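Local structure of aminotransferase class I and II (Streptococcus suis 89/1591, 3OP7) at residues W61-P66 with Q83-N88; G92-V97 with I215-L220. The protein probably transfers amino groups between amino acids and keto acids as a pyridoxal-phosphate-dependent aminotransferase of class I and II. All coordinates share one frame; numbering follows the deposited sequence.

Contact 1 (W61-P66 with Q83-N88). With EDO (1,2-ethanediol), chain H.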
loop_
_atom_site.group_PDB
_atom_site.type_symbol
_atom_site.label_atom_id
_atom_site.label_comp_id
_atom_site.label_asym_id
_atom_site.label_seq_id
_atom_site.Cartn_x
_atom_site.Cartn_y
_atom_site.Cartn_z
ATOM N N TRP A 61 -0.532 -0.452 15.523
ATOM C CA TRP A 61 -1.181 -1.736 15.428
ATOM C C TRP A 61 -0.922 -2.318 14.035
ATOM O O TRP A 61 -1.561 -1.953 13.034
ATOM C CB TRP A 61 -2.687 -1.608 15.620
ATOM C CG TRP A 61 -3.098 -1.144 16.982
ATOM C CD1 TRP A 61 -3.551 0.090 17.332
ATOM C CD2 TRP A 61 -3.109 -1.930 18.170
ATOM N NE1 TRP A 61 -3.866 0.117 18.668
ATOM C CE2 TRP A 61 -3.577 -1.098 19.214
ATOM C CE3 TRP A 61 -2.735 -3.246 18.462
ATOM C CZ2 TRP A 61 -3.710 -1.547 20.514
ATOM C CZ3 TRP A 61 -2.873 -3.694 19.777
ATOM C CH2 TRP A 61 -3.351 -2.842 20.765
ATOM N N ILE A 62 -0.035 -3.278 13.986
ATOM C CA ILE A 62 0.413 -3.839 12.733
ATOM C C ILE A 62 -0.774 -4.395 11.970
ATOM O O ILE A 62 -0.889 -4.195 10.742
ATOM C CB ILE A 62 1.566 -4.879 12.978
ATOM C CG1 ILE A 62 2.801 -4.180 13.534
ATOM C CG2 ILE A 62 1.859 -5.672 11.718
ATOM C CD1 ILE A 62 3.541 -3.217 12.550
ATOM N N GLU A 63 -1.694 -5.062 12.665
ATOM C CA GLU A 63 -2.769 -5.712 11.942
ATOM C C GLU A 63 -4.093 -5.016 12.061
ATOM O O GLU A 63 -5.088 -5.559 11.627
ATOM C CB GLU A 63 -2.937 -7.099 12.440
ATOM C CG GLU A 63 -1.696 -7.908 12.136
ATOM C CD GLU A 63 -1.809 -9.349 12.519
ATOM O OE1 GLU A 63 -2.741 -9.740 13.216
ATOM O OE2 GLU A 63 -0.911 -10.104 12.122
ATOM N N GLY A 64 -4.074 -3.817 12.630
ATOM C CA GLY A 64 -5.286 -3.111 13.033
ATOM C C GLY A 64 -5.539 -3.275 14.538
ATOM O O GLY A 64 -5.208 -4.308 15.149
ATOM N N SER A 65 -6.177 -2.276 15.127
ATOM C CA SER A 65 -6.427 -2.237 16.540
ATOM C C SER A 65 -7.414 -3.311 16.947
ATOM O O SER A 65 -8.198 -3.817 16.104
ATOM C CB SER A 65 -6.991 -0.869 16.939
ATOM O OG SER A 65 -8.198 -0.583 16.266
ATOM N N PRO A 66 -7.432 -3.645 18.233
ATOM C CA PRO A 66 -8.416 -4.635 18.683
ATOM C C PRO A 66 -9.847 -4.163 18.448
ATOM O O PRO A 66 -10.745 -4.973 18.121
ATOM C CB PRO A 66 -8.078 -4.774 20.172
ATOM C CG PRO A 66 -6.613 -4.468 20.237
ATOM C CD PRO A 66 -6.419 -3.368 19.268
ATOM N N GLN A 83 -9.811 -13.286 12.387
ATOM C CA GLN A 83 -9.915 -13.493 10.952
ATOM C C GLN A 83 -9.800 -12.172 10.146
ATOM O O GLN A 83 -9.945 -12.185 8.910
ATOM C CB GLN A 83 -11.248 -14.150 10.637
ATOM C CG GLN A 83 -11.413 -15.588 11.184
ATOM C CD GLN A 83 -12.779 -16.129 10.912
ATOM O OE1 GLN A 83 -13.596 -16.272 11.830
ATOM N NE2 GLN A 83 -13.066 -16.433 9.643
ATOM N N ILE A 84 -9.508 -11.050 10.825
ATOM C CA ILE A 84 -9.503 -9.714 10.182
ATOM C C ILE A 84 -8.111 -9.179 10.127
ATOM O O ILE A 84 -7.434 -9.142 11.175
ATOM C CB ILE A 84 -10.382 -8.711 10.962
ATOM C CG1 ILE A 84 -11.813 -9.256 11.153
ATOM C CG2 ILE A 84 -10.439 -7.343 10.253
ATOM C CD1 ILE A 84 -12.603 -9.664 9.815
ATOM N N LEU A 85 -7.678 -8.759 8.940
ATOM C CA LEU A 85 -6.437 -8.037 8.766
ATOM C C LEU A 85 -6.713 -6.672 8.149
ATOM O O LEU A 85 -7.262 -6.563 7.059
ATOM C CB LEU A 85 -5.426 -8.781 7.884
ATOM C CG LEU A 85 -4.932 -10.129 8.378
ATOM C CD1 LEU A 85 -4.073 -10.768 7.288
ATOM C CD2 LEU A 85 -4.139 -9.946 9.691
ATOM N N GLN A 86 -6.237 -5.625 8.824
ATOM C CA GLN A 86 -6.299 -4.270 8.286
ATOM C C GLN A 86 -5.360 -4.099 7.114
ATOM O O GLN A 86 -4.211 -4.603 7.134
ATOM C CB GLN A 86 -5.905 -3.264 9.371
ATOM C CG GLN A 86 -6.236 -1.822 9.048
ATOM C CD GLN A 86 -6.051 -0.963 10.269
ATOM O OE1 GLN A 86 -4.938 -0.678 10.635
ATOM N NE2 GLN A 86 -7.122 -0.603 10.922
ATOM N N THR A 87 -5.812 -3.312 6.132
ATOM C CA THR A 87 -5.018 -3.001 4.970
ATOM C C THR A 87 -5.139 -1.537 4.563
ATOM O O THR A 87 -6.033 -0.806 5.081
ATOM C CB THR A 87 -5.478 -3.888 3.799
ATOM O OG1 THR A 87 -6.866 -3.612 3.542
ATOM C CG2 THR A 87 -5.233 -5.394 4.092
ATOM N N ASN A 88 -4.239 -1.079 3.688
ATOM C CA ASN A 88 -4.375 0.257 3.101
ATOM C C ASN A 88 -5.451 0.278 2.027
ATOM O O ASN A 88 -5.177 0.138 0.818
ATOM C CB ASN A 88 -3.043 0.837 2.604
ATOM C CG ASN A 88 -2.418 0.040 1.462
ATOM O OD1 ASN A 88 -2.365 -1.180 1.542
ATOM N ND2 ASN A 88 -1.919 0.736 0.403
HETATM C C1 EDO H . 1.259 -4.055 17.539
HETATM O O1 EDO H . 0.945 -4.832 16.400
HETATM C C2 EDO H . 1.214 -4.949 18.779
HETATM O O2 EDO H . 0.236 -5.977 18.620
HETATM O O HOH W 1 -3.270 0.134 12.683
HETATM O O HOH W 2 -2.532 -1.882 9.796
#
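Q86 meets the turn W61-G64 with both its backbone and its long side chain. Its N donates to E63 O at 3.0 Å, a nearly straight bond (165°) in which the N lies above the carbonyl plane. Q86 CB then sits 3.3 Å from the same E63 O. With CG anti to the backbone N (chi1 -166°), the extended chain carries the amide across G64, where CD lies 3.6 Å from G64 CA and OE1 closer still. At the tip, two waters lie within hydrogen-bonding distance of OE1, one also next to W61 O and the other, 2.8 Å from OE1, next to I62 O, while NE2 is bonded to D260. Strand 84-87 forms one margin of the large sheet of the PLP-dependent aminotransferase fold, and the type I turn abuts it just before helix 66-73, which S65 caps at its N-terminus. G64, at phi 99°, lets its CA come close to the Q86 amide. Beside this, the E63 side chain crosses that of L85 obliquely, the carboxylate carbon CD 3.7 Å from L85 CD2; its oxygens form salt bridges with R245 and K69. I62 N donates to O1 of a 1,2-ethanediol, probably from the crystallisation liquor, at 3.0 Å.

Contact 2 (G92-V97 with I215-L220)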
loop_
_atom_site.group_PDB
_atom_site.type_symbol
_atom_site.label_atom_id
_atom_site.label_comp_id
_atom_site.label_asym_id
_atom_site.label_seq_id
_atom_site.Cartn_x
_atom_site.Cartn_y
_atom_site.Cartn_z
ATOM N N GLY A 92 -5.195 -2.324 -1.030
ATOM C CA GLY A 92 -4.165 -3.108 -0.384
ATOM C C GLY A 92 -4.614 -4.496 -0.041
ATOM O O GLY A 92 -3.781 -5.445 -0.072
ATOM N N ALA A 93 -5.915 -4.664 0.249
ATOM C CA ALA A 93 -6.447 -5.963 0.594
ATOM C C ALA A 93 -6.473 -6.911 -0.635
ATOM O O ALA A 93 -5.988 -8.049 -0.570
ATOM C CB ALA A 93 -7.803 -5.894 1.200
ATOM N N ASN A 94 -7.000 -6.422 -1.758
ATOM C CA ASN A 94 -6.965 -7.239 -2.980
ATOM C C ASN A 94 -5.548 -7.633 -3.350
ATOM O O ASN A 94 -5.313 -8.800 -3.706
ATOM C CB ASN A 94 -7.629 -6.528 -4.201
ATOM C CG ASN A 94 -9.123 -6.438 -4.129
ATOM O OD1 ASN A 94 -9.818 -7.332 -3.612
ATOM N ND2 ASN A 94 -9.667 -5.414 -4.802
ATOM N N LEU A 95 -4.618 -6.674 -3.314
ATOM C CA LEU A 95 -3.238 -6.949 -3.653
ATOM C C LEU A 95 -2.655 -7.968 -2.688
ATOM O O LEU A 95 -1.949 -8.900 -3.106
ATOM C CB LEU A 95 -2.405 -5.675 -3.594
ATOM C CG LEU A 95 -0.909 -5.889 -3.878
ATOM C CD1 LEU A 95 -0.670 -6.559 -5.226
ATOM C CD2 LEU A 95 -0.182 -4.567 -3.744
ATOM N N LEU A 96 -2.866 -7.777 -1.396
ATOM C CA LEU A 96 -2.311 -8.715 -0.402
ATOM C C LEU A 96 -2.813 -10.152 -0.653
ATOM O O LEU A 96 -2.029 -11.114 -0.600
ATOM C CB LEU A 96 -2.701 -8.299 0.981
ATOM C CG LEU A 96 -2.244 -9.204 2.147
ATOM C CD1 LEU A 96 -0.704 -9.347 2.171
ATOM C CD2 LEU A 96 -2.815 -8.662 3.481
ATOM N N VAL A 97 -4.099 -10.292 -0.923
ATOM C CA VAL A 97 -4.687 -11.632 -1.170
ATOM C C VAL A 97 -4.016 -12.284 -2.394
ATOM O O VAL A 97 -3.482 -13.414 -2.328
ATOM C CB VAL A 97 -6.201 -11.593 -1.353
ATOM C CG1 VAL A 97 -6.786 -13.002 -1.812
ATOM C CG2 VAL A 97 -6.845 -11.163 -0.030
ATOM N N ILE A 215 -13.055 -15.269 0.673
ATOM C CA ILE A 215 -12.067 -14.264 1.145
ATOM C C ILE A 215 -12.750 -12.929 0.824
ATOM O O ILE A 215 -12.976 -12.614 -0.360
ATOM C CB ILE A 215 -10.712 -14.367 0.430
ATOM C CG1 ILE A 215 -10.073 -15.742 0.649
ATOM C CG2 ILE A 215 -9.757 -13.210 0.889
ATOM C CD1 ILE A 215 -8.846 -15.985 -0.220
ATOM N N ALA A 216 -13.190 -12.222 1.870
ATOM C CA ALA A 216 -13.893 -10.953 1.748
ATOM C C ALA A 216 -12.944 -9.784 1.840
ATOM O O ALA A 216 -12.117 -9.744 2.754
ATOM C CB ALA A 216 -14.956 -10.833 2.842
ATOM N N VAL A 217 -13.039 -8.880 0.865
ATOM C CA VAL A 217 -12.260 -7.666 0.849
ATOM C C VAL A 217 -13.262 -6.537 0.984
ATOM O O VAL A 217 -14.332 -6.506 0.343
ATOM C CB VAL A 217 -11.382 -7.538 -0.421
ATOM C CG1 VAL A 217 -10.998 -6.067 -0.710
ATOM C CG2 VAL A 217 -10.120 -8.418 -0.290
ATOM N N ASN A 218 -12.953 -5.584 1.861
ATOM C CA ASN A 218 -13.852 -4.458 2.031
ATOM C C ASN A 218 -13.058 -3.232 2.505
ATOM O O ASN A 218 -11.845 -3.297 2.700
ATOM C CB ASN A 218 -14.989 -4.813 2.990
ATOM C CG ASN A 218 -16.336 -4.080 2.670
ATOM O OD1 ASN A 218 -16.341 -2.905 2.285
ATOM N ND2 ASN A 218 -17.492 -4.795 2.807
ATOM N N SER A 219 -13.754 -2.113 2.636
ATOM C CA SER A 219 -13.096 -0.900 3.149
ATOM C C SER A 219 -14.077 0.174 3.557
ATOM O O SER A 219 -15.280 0.043 3.371
ATOM C CB SER A 219 -12.127 -0.346 2.155
ATOM O OG SER A 219 -12.709 0.458 1.200
ATOM N N LEU A 220 -13.533 1.239 4.116
ATOM C CA LEU A 220 -14.343 2.366 4.564
ATOM C C LEU A 220 -14.484 3.412 3.469
ATOM O O LEU A 220 -15.078 4.460 3.713
ATOM C CB LEU A 220 -13.798 2.986 5.822
ATOM C CG LEU A 220 -13.741 2.031 7.048
ATOM C CD1 LEU A 220 -13.102 2.688 8.289
ATOM C CD2 LEU A 220 -15.122 1.464 7.404
#
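N94 ND2 donates to both Q117 and D193, a double grip that fixes the rotation of the amide above V217. The other branch of that amide, OD1, faces the valine instead: it sits over the fork of the side chain, 3.4 Å from V217 CG1 and 3.5 Å from V217 CG2. OD1 is buried with no polar partner in the model and lies against these methyls. In the large domain of this PLP-dependent aminotransferase fold, helix 89-101 packs on the mixed sheet. Segment 92-97 runs nearly antiparallel to strand 215-219, at 155°, and the two axes approach to 8.2 Å. By its place in the sequence SDEVY, D193 probably corresponds to the aspartate that faces the cofactor's pyridine nitrogen in relatives, which would make N94 a second-shell residue.

A93 and V97, one helical turn apart, bring their side chains down onto V217 and I215, which extend from the same face of the strand. V217 turns both methyls to the helix, CG1 anti to its backbone N and CG2 anti to its carbonyl carbon, and A93 CB rests 3.7 Å from CG1 and equally near CG2. V97 and I215 meet tip to tip: V97 CG2 is 3.7 Å from I215 CG2, while V97 CG1 faces the end of the isoleucine, I215 CD1. V234 of the adjoining strand touches A93, V97 and I215, and L191 of the strand on the other side touches N94, I215 and V217, so side chains of three neighbouring strands meet the helix. Beyond V217 the strand leads to the cofactor. N218 OD1 accepts S219 N at 2.7 Å through an in-plane lone pair, and S219 OG is hydrogen-bonded to phosphate oxygen OP1 of the modified lysine at position 222.

Contact 1 leads directly into contact 2, because strand 84-87 is followed in the chain by helix 89-101; their centres lie 11 Å apart. T87 joins them: T87 OG1 packs 3.4 Å from A93 CB, and T87 CG2 reaches L96 CD2 at 4.1 Å. Both contacts bear on the same sheet, in which strand 232-235 separates strand 84-87 from strand 214-219. Contact 1 places a turn against an outermost strand within this chain, its centre about 19 Å from that of the chain, whereas contact 2 lies deeper, at about 10 Å, on the strand that leads to the cofactor lysine. The subunit interface borders both, since N88 packs on N88 and L95 on L95 of the second subunit.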